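Long-range contact in enoyl-CoA hydratase, EchA3 (Mycobacterium marinum M, PDB 3R6H), which probably acts as a lyase of the enoyl-CoA hydratase/isomerase family in lipid metabolism: residues A[33-37]-A[87-91]. Numbering follows the deposited sequence.
Sequences QQALN and LSYRL
Leu-87 reaches across from its helix to overlap Gln-33, Leu-36 and Asn-37. Both segments are regular α-helix (phi near -60°, psi near -45°), running nearly parallel at 16° with their axes 11.9 Å apart, a wide spacing that side chains, not backbones, have to fill. The backbones come nearest at Asn-37 and Leu-87, CA to CA 7.5 Å. Leu-87 (chi1 m, chi2 t) places CD1 3.8 Å from Gln-33 CG and 4.0 Å from Leu-36 CD1, and CD2 3.4 Å from Asn-37 OD1. Branched leucines suit this buried seam, and Gln-33 (m, t) offers it a methylene while its NE2 bonds to the carbonyls of Leu-28 and Met-80. One turn on, Arg-90 is fully extended (t, t, t). Its NH1 donates to Asn-37 OD1 at 2.9 Å and to Asn-37 O at 3.2 Å, while NH2 forms salt bridges with Asp-41 and Asp-44. Asparagine (chi1 m, chi2 -51°) is short enough to set OD1 beside its own carbonyl; arginine's long chain spans the gap with several donors. The contact joins two helices of the crotonase-like fold, 30-46 and 75-92; Val-7 of strand 7-12 touches Leu-36, and helix 109-114 packs against Ser-88 and Leu-91.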
ATOM      1  N   GLN A  33     -23.281  11.739 -17.553  1.00 18.02           N
ATOM      2  CA  GLN A  33     -22.265  10.936 -18.218  1.00 17.73           C
ATOM      3  C   GLN A  33     -22.072  11.356 -19.661  1.00 17.76           C
ATOM      4  O   GLN A  33     -20.960  11.464 -20.116  1.00 16.72           O
ATOM      5  CB  GLN A  33     -22.565   9.441 -18.139  1.00 18.07           C
ATOM      6  CG  GLN A  33     -22.428   8.873 -16.734  1.00 17.50           C
ATOM      7  CD  GLN A  33     -22.695   7.389 -16.674  1.00 17.26           C
ATOM      8  OE1 GLN A  33     -22.558   6.685 -17.681  1.00 19.57           O
ATOM      9  NE2 GLN A  33     -23.072   6.895 -15.488  1.00 16.94           N
ATOM     10  N   GLN A  34     -23.168  11.591 -20.384  1.00 18.84           N
ATOM     11  CA  GLN A  34     -23.059  12.010 -21.767  1.00 20.33           C
ATOM     12  C   GLN A  34     -22.386  13.368 -21.852  1.00 19.41           C
ATOM     13  O   GLN A  34     -21.525  13.580 -22.696  1.00 19.84           O
ATOM     14  CB  GLN A  34     -24.450  12.082 -22.415  1.00 21.03           C
ATOM     15  CG  GLN A  34     -24.403  12.454 -23.876  1.00 25.58           C
ATOM     16  CD  GLN A  34     -25.769  12.366 -24.532  1.00 31.60           C
ATOM     17  OE1 GLN A  34     -26.409  11.307 -24.522  1.00 37.19           O
ATOM     18  NE2 GLN A  34     -26.217  13.469 -25.115  1.00 36.70           N
ATOM     19  N   ALA A  35     -22.755  14.267 -20.945  1.00 19.22           N
ATOM     20  CA  ALA A  35     -22.206  15.623 -20.918  1.00 18.43           C
ATOM     21  C   ALA A  35     -20.710  15.609 -20.615  1.00 17.62           C
ATOM     22  O   ALA A  35     -19.925  16.338 -21.236  1.00 17.35           O
ATOM     23  CB  ALA A  35     -22.953  16.475 -19.917  1.00 18.32           C
ATOM     24  N   LEU A  36     -20.306  14.753 -19.677  1.00 17.40           N
ATOM     25  CA  LEU A  36     -18.883  14.578 -19.377  1.00 16.07           C
ATOM     26  C   LEU A  36     -18.125  14.014 -20.559  1.00 16.17           C
ATOM     27  O   LEU A  36     -17.048  14.502 -20.900  1.00 16.22           O
ATOM     28  CB  LEU A  36     -18.696  13.656 -18.181  1.00 16.02           C
ATOM     29  CG  LEU A  36     -18.899  14.264 -16.797  1.00 15.84           C
ATOM     30  CD1 LEU A  36     -18.979  13.134 -15.686  1.00 14.98           C
ATOM     31  CD2 LEU A  36     -17.820  15.315 -16.461  1.00 18.87           C
ATOM     32  N   ASN A  37     -18.665  12.958 -21.181  1.00 16.32           N
ATOM     33  CA  ASN A  37     -17.997  12.383 -22.326  1.00 17.15           C
ATOM     34  C   ASN A  37     -17.820  13.378 -23.475  1.00 18.18           C
ATOM     35  O   ASN A  37     -16.797  13.381 -24.135  1.00 17.86           O
ATOM     36  CB  ASN A  37     -18.710  11.106 -22.780  1.00 17.58           C
ATOM     37  CG  ASN A  37     -18.272   9.909 -22.002  1.00 17.56           C
ATOM     38  OD1 ASN A  37     -17.066   9.652 -21.874  1.00 16.64           O
ATOM     39  ND2 ASN A  37     -19.223   9.162 -21.468  1.00 16.64           N
ATOM     40  N   LEU A  87     -16.138   5.776 -17.838  1.00 14.04           N
ATOM     41  CA  LEU A  87     -15.547   7.090 -17.567  1.00 13.51           C
ATOM     42  C   LEU A  87     -14.291   6.987 -16.688  1.00 13.30           C
ATOM     43  O   LEU A  87     -13.292   7.653 -16.976  1.00 12.39           O
ATOM     44  CB  LEU A  87     -16.546   8.085 -16.955  1.00 14.51           C
ATOM     45  CG  LEU A  87     -17.414   8.900 -17.915  1.00 16.15           C
ATOM     46  CD1 LEU A  87     -18.663   9.441 -17.191  1.00 19.59           C
ATOM     47  CD2 LEU A  87     -16.589  10.019 -18.575  1.00 17.77           C
ATOM     48  N   SER A  88     -14.341   6.190 -15.621  1.00 12.55           N
ATOM     49  CA  SER A  88     -13.115   5.934 -14.824  1.00 12.19           C
ATOM     50  C   SER A  88     -11.979   5.407 -15.679  1.00 11.32           C
ATOM     51  O   SER A  88     -10.853   5.857 -15.566  1.00 12.18           O
ATOM     52  CB  SER A  88     -13.360   4.933 -13.683  1.00 11.96           C
ATOM     53  OG  SER A  88     -14.131   5.505 -12.658  1.00 16.98           O
ATOM     54  N   TYR A  89     -12.278   4.428 -16.531  1.00 11.11           N
ATOM     55  CA  TYR A  89     -11.295   3.842 -17.422  1.00 11.69           C
ATOM     56  C   TYR A  89     -10.722   4.912 -18.365  1.00 10.76           C
ATOM     57  O   TYR A  89      -9.517   4.983 -18.574  1.00 10.03           O
ATOM     58  CB  TYR A  89     -11.941   2.716 -18.251  1.00 11.45           C
ATOM     59  CG  TYR A  89     -10.927   1.958 -19.094  1.00 13.63           C
ATOM     60  CD1 TYR A  89     -10.491   2.460 -20.315  1.00 14.92           C
ATOM     61  CD2 TYR A  89     -10.396   0.763 -18.656  1.00 15.13           C
ATOM     62  CE1 TYR A  89      -9.535   1.802 -21.053  1.00 16.09           C
ATOM     63  CE2 TYR A  89      -9.461   0.096 -19.391  1.00 16.23           C
ATOM     64  CZ  TYR A  89      -9.025   0.605 -20.584  1.00 17.06           C
ATOM     65  OH  TYR A  89      -8.073  -0.100 -21.301  1.00 20.46           O
ATOM     66  N   ARG A  90     -11.599   5.742 -18.917  1.00 11.26           N
ATOM     67  CA  ARG A  90     -11.210   6.795 -19.856  1.00 11.74           C
ATOM     68  C   ARG A  90     -10.248   7.787 -19.208  1.00 12.00           C
ATOM     69  O   ARG A  90      -9.255   8.185 -19.828  1.00 12.69           O
ATOM     70  CB  ARG A  90     -12.449   7.536 -20.402  1.00 12.71           C
ATOM     71  CG  ARG A  90     -12.113   8.482 -21.517  1.00 13.85           C
ATOM     72  CD  ARG A  90     -13.327   9.075 -22.186  1.00 15.06           C
ATOM     73  NE  ARG A  90     -12.932   9.991 -23.260  1.00 13.74           N
ATOM     74  CZ  ARG A  90     -13.790  10.714 -24.005  1.00 18.58           C
ATOM     75  NH1 ARG A  90     -15.086  10.678 -23.776  1.00 19.07           N
ATOM     76  NH2 ARG A  90     -13.339  11.504 -24.971  1.00 18.94           N
ATOM     77  N   LEU A  91     -10.526   8.164 -17.959  1.00 11.35           N
ATOM     78  CA  LEU A  91      -9.678   9.125 -17.238  1.00 10.40           C
ATOM     79  C   LEU A  91      -8.381   8.477 -16.726  1.00  9.74           C
ATOM     80  O   LEU A  91      -7.314   9.091 -16.790  1.00  8.63           O
ATOM     81  CB  LEU A  91     -10.462   9.804 -16.111  1.00 11.09           C
ATOM     82  CG  LEU A  91     -11.560  10.716 -16.677  1.00 12.83           C
ATOM     83  CD1 LEU A  91     -12.401  11.185 -15.541  1.00 14.59           C
ATOM     84  CD2 LEU A  91     -10.984  11.882 -17.489  1.00 14.15           C
TER